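D-isomer specific 2-hydroxyacid dehydrogenase NAD-binding (Xanthobacter autotrophicus, PDB 4XA8) is a D-isomer specific 2-hydroxyacid dehydrogenase, an oxidoreductase that binds a nicotinamide dinucleotide cofactor. Local coordinates at the interface of chains A and B. Sequence-based numbering; all coordinates share one arbitrary frame. Chains: chain A/B, D-isomer specific 2-hydroxyacid dehydrogenase NAD-binding.

Contact 1: the interface of chains A and B. Residues chain A 109, 112-113, 116, 162, 166; chain B 109, 112, 116, 162, 166.
The imidazole of A:His166 presents its rim to chain B, with the CA of B:Ser109 lying at the edge in the ring plane; B:His166 meets A:Ser109 in the same way. One face of each ring is covered from within its own chain, by A:Leu112 and B:Leu112 respectively, whose CD1 methyl stands 3.8 Å above the plane, displaced toward the rim. Elsewhere along the edge ND1 of A:His166 donates to the backbone O of A:Glu162 over 3.2 Å, nearly straight (166° at H) and within the ring plane, which fixes the ring's rotation. This belongs to the Rossmann-type nucleotide-binding domain of the family: A:Glu162 lies on helix 154-165, whose first turn takes in the end of the Rossmann glycine loop (A:Gly156).

At the two-fold axis the leucines cross at about a right angle. With CG anti to the backbone N (chi1 -178°), A:Leu112 directs CD2 across, 3.6 Å from NE2 of B:His166; the approach of A:Leu112 CD2 to B:Leu112 CD2 is too short to trust. A:Glu162 reaches tip to tip toward B:His166, carboxylate and ring planes 83° apart, its OE2 3.4 Å from CE1. The same OE2 lies 2.9 Å from OE2 of B:Glu162, a clash of acceptors unless a proton is shared, which is not seen.

The very short approach of A:Ser109 OG to B:His166 CD2 is likewise doubtful. Water bridges the same two residues, 2.7 Å from A:Ser109 OG and 2.6 Å from the backbone O of B:His166. Beside this bridge B:Leu116 sets CD2 4.0 Å from A:Ser109 CB, and its CD1 borders CB of A:Phe113.

Contact 2: the interface of chains A and B. Residues chain A 106, 110, 284, 287; chain B 120, 122, 125.
B:Arg120 grips the backbone carbonyl of A:Leu284 with the outer edge of its guanidinium. NH2 donates to A:Leu284 O over 2.7 Å, meeting a lone pair in the carbonyl plane at a C=O...N angle of 131°, and the oxygen also lies close to the guanidinium plane. NH1 turns toward the same oxygen, but at 3.1 Å between NH1 and A:Leu284 O this second bond is weak. Its stronger use is a water, which stands 2.7 Å from NH1 of B:Arg120, also in the guanidinium plane, and continues to the backbone O of A:Met106 at 3.0 Å. Two carbonyls from separate parts of chain A are thus joined to one cation, whose charge would be expected to strengthen both links.

Above the guanidinium plane sits the terminal methyl of A:Met106, its CE 3.4 Å from CZ of B:Arg120 and displaced toward the terminal nitrogens. The methionine chain is extended beyond CG and crosses the arginine at about a right angle. The ring of A:Phe110, turned 58° from the guanidinium, brings CD1 near NH1 from the face opposite the methionine methyl. Bends at chi2 (-53°) and again at chi3 fold the arginine so that its guanidinium enters between A:Met106 and A:Phe110 of helix 103-119, its edge toward A:Leu284.

Farther out, the branches of A:Leu284 divide over B:Phe125. CD1 lies over the ring face, 3.9 Å from the centroid in a CH-pi contact, and CD2 is 3.5 Å from CZ. The CD1 methyl of B:Ile122 borders A:Leu284 CD1. The backbone O of B:Arg120 lies in plane at the edge of the B:Phe125 ring and may help to set its orientation.

A:Leu284 directly precedes A:Ala285 and A:Ser286, which contribute to an NADPH site of this protein, so the contact may steady a cofactor-binding loop of one subunit with an arginine of the other.

Contact 1: the interface of chains A and B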
loop_
_atom_site.group_PDB
_atom_site.type_symbol
_atom_site.label_atom_id
_atom_site.label_comp_id
_atom_site.label_asym_id
_atom_site.label_seq_id
_atom_site.Cartn_x
_atom_site.Cartn_y
_atom_site.Cartn_z
ATOM N N SER A 109 0.412 -1.774 9.236
ATOM C CA SER A 109 0.683 -0.889 8.100
ATOM C C SER A 109 1.053 -1.755 6.903
ATOM O O SER A 109 0.589 -1.513 5.772
ATOM C CB SER A 109 1.841 0.067 8.436
ATOM O OG SER A 109 1.498 0.975 9.462
ATOM N N LEU A 112 -2.090 -3.379 5.481
ATOM C CA LEU A 112 -2.893 -2.402 4.730
ATOM C C LEU A 112 -2.307 -2.174 3.344
ATOM O O LEU A 112 -3.047 -2.132 2.351
ATOM C CB LEU A 112 -2.958 -1.093 5.510
ATOM C CG LEU A 112 -3.802 0.010 4.897
ATOM C CD1 LEU A 112 -5.272 -0.406 4.731
ATOM C CD2 LEU A 112 -3.705 1.193 5.839
ATOM N N PHE A 113 -0.993 -2.033 3.262
ATOM C CA PHE A 113 -0.343 -1.958 1.941
ATOM C C PHE A 113 -0.711 -3.151 1.042
ATOM O O PHE A 113 -1.079 -2.962 -0.114
ATOM C CB PHE A 113 1.194 -1.872 2.096
ATOM C CG PHE A 113 1.934 -2.312 0.856
ATOM C CD1 PHE A 113 2.056 -1.474 -0.237
ATOM C CD2 PHE A 113 2.475 -3.581 0.779
ATOM C CE1 PHE A 113 2.717 -1.920 -1.396
ATOM C CE2 PHE A 113 3.126 -4.041 -0.371
ATOM C CZ PHE A 113 3.224 -3.218 -1.461
ATOM N N LEU A 116 -4.471 -3.096 0.087
ATOM C CA LEU A 116 -4.793 -2.007 -0.882
ATOM C C LEU A 116 -4.216 -2.311 -2.290
ATOM O O LEU A 116 -4.844 -2.037 -3.329
ATOM C CB LEU A 116 -4.269 -0.641 -0.401
ATOM C CG LEU A 116 -4.948 -0.031 0.829
ATOM C CD1 LEU A 116 -4.172 1.154 1.398
ATOM C CD2 LEU A 116 -6.322 0.362 0.385
ATOM N N GLU A 162 -7.775 -1.784 11.623
ATOM C CA GLU A 162 -7.234 -0.756 10.707
ATOM C C GLU A 162 -7.863 -0.847 9.319
ATOM O O GLU A 162 -8.201 0.161 8.710
ATOM C CB GLU A 162 -5.713 -0.839 10.567
ATOM C CG GLU A 162 -5.108 0.333 9.761
ATOM C CD GLU A 162 -5.352 1.723 10.357
ATOM O OE1 GLU A 162 -5.436 1.873 11.605
ATOM O OE2 GLU A 162 -5.439 2.701 9.553
ATOM N N HIS A 166 -10.698 1.850 6.503
ATOM C CA HIS A 166 -10.674 2.119 5.085
ATOM C C HIS A 166 -11.951 1.750 4.290
ATOM O O HIS A 166 -11.985 1.910 3.052
ATOM C CB HIS A 166 -9.390 1.508 4.514
ATOM C CG HIS A 166 -8.189 2.246 4.974
ATOM N ND1 HIS A 166 -7.649 2.103 6.237
ATOM C CD2 HIS A 166 -7.493 3.240 4.381
ATOM C CE1 HIS A 166 -6.646 2.955 6.383
ATOM N NE2 HIS A 166 -6.536 3.647 5.264
ATOM N N SER B 109 -6.714 6.487 1.210
ATOM C CA SER B 109 -6.292 5.084 1.197
ATOM C C SER B 109 -5.268 4.907 0.083
ATOM O O SER B 109 -4.234 4.238 0.268
ATOM C CB SER B 109 -7.503 4.168 0.948
ATOM O OG SER B 109 -8.425 4.205 2.018
ATOM N N LEU B 112 -1.926 6.382 1.176
ATOM C CA LEU B 112 -1.257 5.506 2.149
ATOM C C LEU B 112 -0.583 4.335 1.447
ATOM O O LEU B 112 0.563 3.991 1.767
ATOM C CB LEU B 112 -2.277 5.008 3.168
ATOM C CG LEU B 112 -1.737 4.132 4.283
ATOM C CD1 LEU B 112 -0.677 4.855 5.130
ATOM C CD2 LEU B 112 -2.925 3.765 5.149
ATOM N N LEU B 116 3.403 3.894 1.683
ATOM C CA LEU B 116 3.943 2.643 2.291
ATOM C C LEU B 116 4.823 1.857 1.284
ATOM O O LEU B 116 5.865 1.274 1.638
ATOM C CB LEU B 116 2.818 1.727 2.807
ATOM C CG LEU B 116 2.023 2.219 4.020
ATOM C CD1 LEU B 116 0.758 1.399 4.262
ATOM C CD2 LEU B 116 2.964 2.149 5.181
ATOM N N GLU B 162 -4.163 10.712 8.164
ATOM C CA GLU B 162 -4.105 9.236 8.087
ATOM C C GLU B 162 -2.668 8.722 8.136
ATOM O O GLU B 162 -2.368 7.743 8.807
ATOM C CB GLU B 162 -4.783 8.688 6.829
ATOM C CG GLU B 162 -4.894 7.147 6.816
ATOM C CD GLU B 162 -5.704 6.546 7.969
ATOM O OE1 GLU B 162 -6.672 7.181 8.464
ATOM O OE2 GLU B 162 -5.378 5.389 8.377
ATOM N N HIS B 166 0.081 6.090 11.094
ATOM C CA HIS B 166 1.067 5.066 10.839
ATOM C C HIS B 166 2.491 5.324 11.390
ATOM O O HIS B 166 3.407 4.505 11.167
ATOM C CB HIS B 166 1.030 4.744 9.342
ATOM C CG HIS B 166 -0.223 4.044 8.969
ATOM N ND1 HIS B 166 -1.435 4.690 8.819
ATOM C CD2 HIS B 166 -0.484 2.726 8.841
ATOM C CE1 HIS B 166 -2.380 3.795 8.577
ATOM N NE2 HIS B 166 -1.818 2.601 8.582
HETATM O O HOH W 1 3.849 2.066 10.243
HETATM O O HOH W 2 -10.664 3.030 1.052
#

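Contact 2: the interface of chains A and B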
loop_
_atom_site.group_PDB
_atom_site.type_symbol
_atom_site.label_atom_id
_atom_site.label_comp_id
_atom_site.label_asym_id
_atom_site.label_seq_id
_atom_site.Cartn_x
_atom_site.Cartn_y
_atom_site.Cartn_z
ATOM N N MET A 106 3.711 -1.637 12.683
ATOM C CA MET A 106 4.413 -1.940 11.473
ATOM C C MET A 106 3.776 -3.106 10.691
ATOM O O MET A 106 3.716 -3.102 9.473
ATOM C CB MET A 106 5.850 -2.284 11.832
ATOM C CG MET A 106 6.766 -2.498 10.642
ATOM S SD MET A 106 8.388 -3.094 11.160
ATOM C CE MET A 106 9.130 -3.300 9.559
ATOM N N PHE A 110 1.867 -2.801 7.096
ATOM C CA PHE A 110 2.234 -3.644 5.978
ATOM C C PHE A 110 0.991 -4.393 5.376
ATOM O O PHE A 110 0.825 -4.496 4.175
ATOM C CB PHE A 110 3.307 -4.674 6.392
ATOM C CG PHE A 110 3.854 -5.452 5.226
ATOM C CD1 PHE A 110 4.737 -4.856 4.349
ATOM C CD2 PHE A 110 3.439 -6.731 4.964
ATOM C CE1 PHE A 110 5.233 -5.549 3.252
ATOM C CE2 PHE A 110 3.926 -7.422 3.880
ATOM C CZ PHE A 110 4.830 -6.835 3.017
ATOM N N LEU A 284 9.394 -8.777 5.447
ATOM C CA LEU A 284 9.282 -7.369 5.698
ATOM C C LEU A 284 8.225 -7.005 6.703
ATOM O O LEU A 284 8.233 -5.893 7.223
ATOM C CB LEU A 284 8.918 -6.626 4.414
ATOM C CG LEU A 284 9.894 -6.802 3.262
ATOM C CD1 LEU A 284 9.372 -5.928 2.107
ATOM C CD2 LEU A 284 11.302 -6.429 3.666
ATOM N N ILE A 287 9.844 -7.589 10.607
ATOM C CA ILE A 287 11.308 -7.432 10.761
ATOM C C ILE A 287 11.744 -6.785 12.098
ATOM O O ILE A 287 11.209 -5.780 12.540
ATOM C CB ILE A 287 11.940 -6.737 9.512
ATOM C CG1 ILE A 287 13.451 -7.031 9.415
ATOM C CG2 ILE A 287 11.686 -5.252 9.514
ATOM C CD1 ILE A 287 13.792 -8.251 8.564
ATOM N N ARG B 120 8.611 1.236 2.501
ATOM C CA ARG B 120 9.130 -0.132 2.697
ATOM C C ARG B 120 10.045 -0.599 1.573
ATOM O O ARG B 120 10.478 -1.733 1.591
ATOM C CB ARG B 120 7.984 -1.109 2.928
ATOM C CG ARG B 120 7.068 -0.751 4.100
ATOM C CD ARG B 120 7.804 -0.515 5.394
ATOM N NE ARG B 120 8.734 -1.594 5.667
ATOM C CZ ARG B 120 8.452 -2.733 6.318
ATOM N NH1 ARG B 120 7.238 -2.981 6.841
ATOM N NH2 ARG B 120 9.436 -3.630 6.469
ATOM N N ILE B 122 9.410 -1.166 -1.531
ATOM C CA ILE B 122 8.812 -2.199 -2.381
ATOM C C ILE B 122 9.387 -2.220 -3.830
ATOM O O ILE B 122 9.546 -3.300 -4.388
ATOM C CB ILE B 122 7.268 -2.134 -2.345
ATOM C CG1 ILE B 122 6.749 -2.414 -0.895
ATOM C CG2 ILE B 122 6.610 -3.069 -3.326
ATOM C CD1 ILE B 122 7.234 -3.664 -0.206
ATOM N N PHE B 125 12.428 -4.454 -3.857
ATOM C CA PHE B 125 11.988 -5.845 -3.736
ATOM C C PHE B 125 11.335 -6.410 -4.971
ATOM O O PHE B 125 11.546 -7.579 -5.280
ATOM C CB PHE B 125 11.125 -6.043 -2.482
ATOM C CG PHE B 125 11.873 -5.763 -1.236
ATOM C CD1 PHE B 125 12.916 -6.604 -0.819
ATOM C CD2 PHE B 125 11.593 -4.664 -0.479
ATOM C CE1 PHE B 125 13.627 -6.320 0.352
ATOM C CE2 PHE B 125 12.316 -4.347 0.658
ATOM C CZ PHE B 125 13.329 -5.190 1.086
HETATM O O HOH W 3 5.167 -1.448 7.471
#

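Contacts 1 and 2 have C-alpha centres about 13 Å apart on one two-fold interface: contact 1 straddles the axis and largely maps onto itself, whereas contact 2 recurs with the chains exchanged. Helix 103-119 of chain A serves both: A:Ser109, A:Leu112, A:Phe113 and A:Leu116 face contact 1, while A:Met106 and A:Phe110 face contact 2. In chain B the same helix supplies contact 1, and B:Arg120 and helix 122-130 after it supply contact 2. Contact 2, on the flank, joins the helix pairing to the A:Leu284 loop. This is consistent with a dimer built through the nucleotide-binding domains, although the structure alone does not prove it.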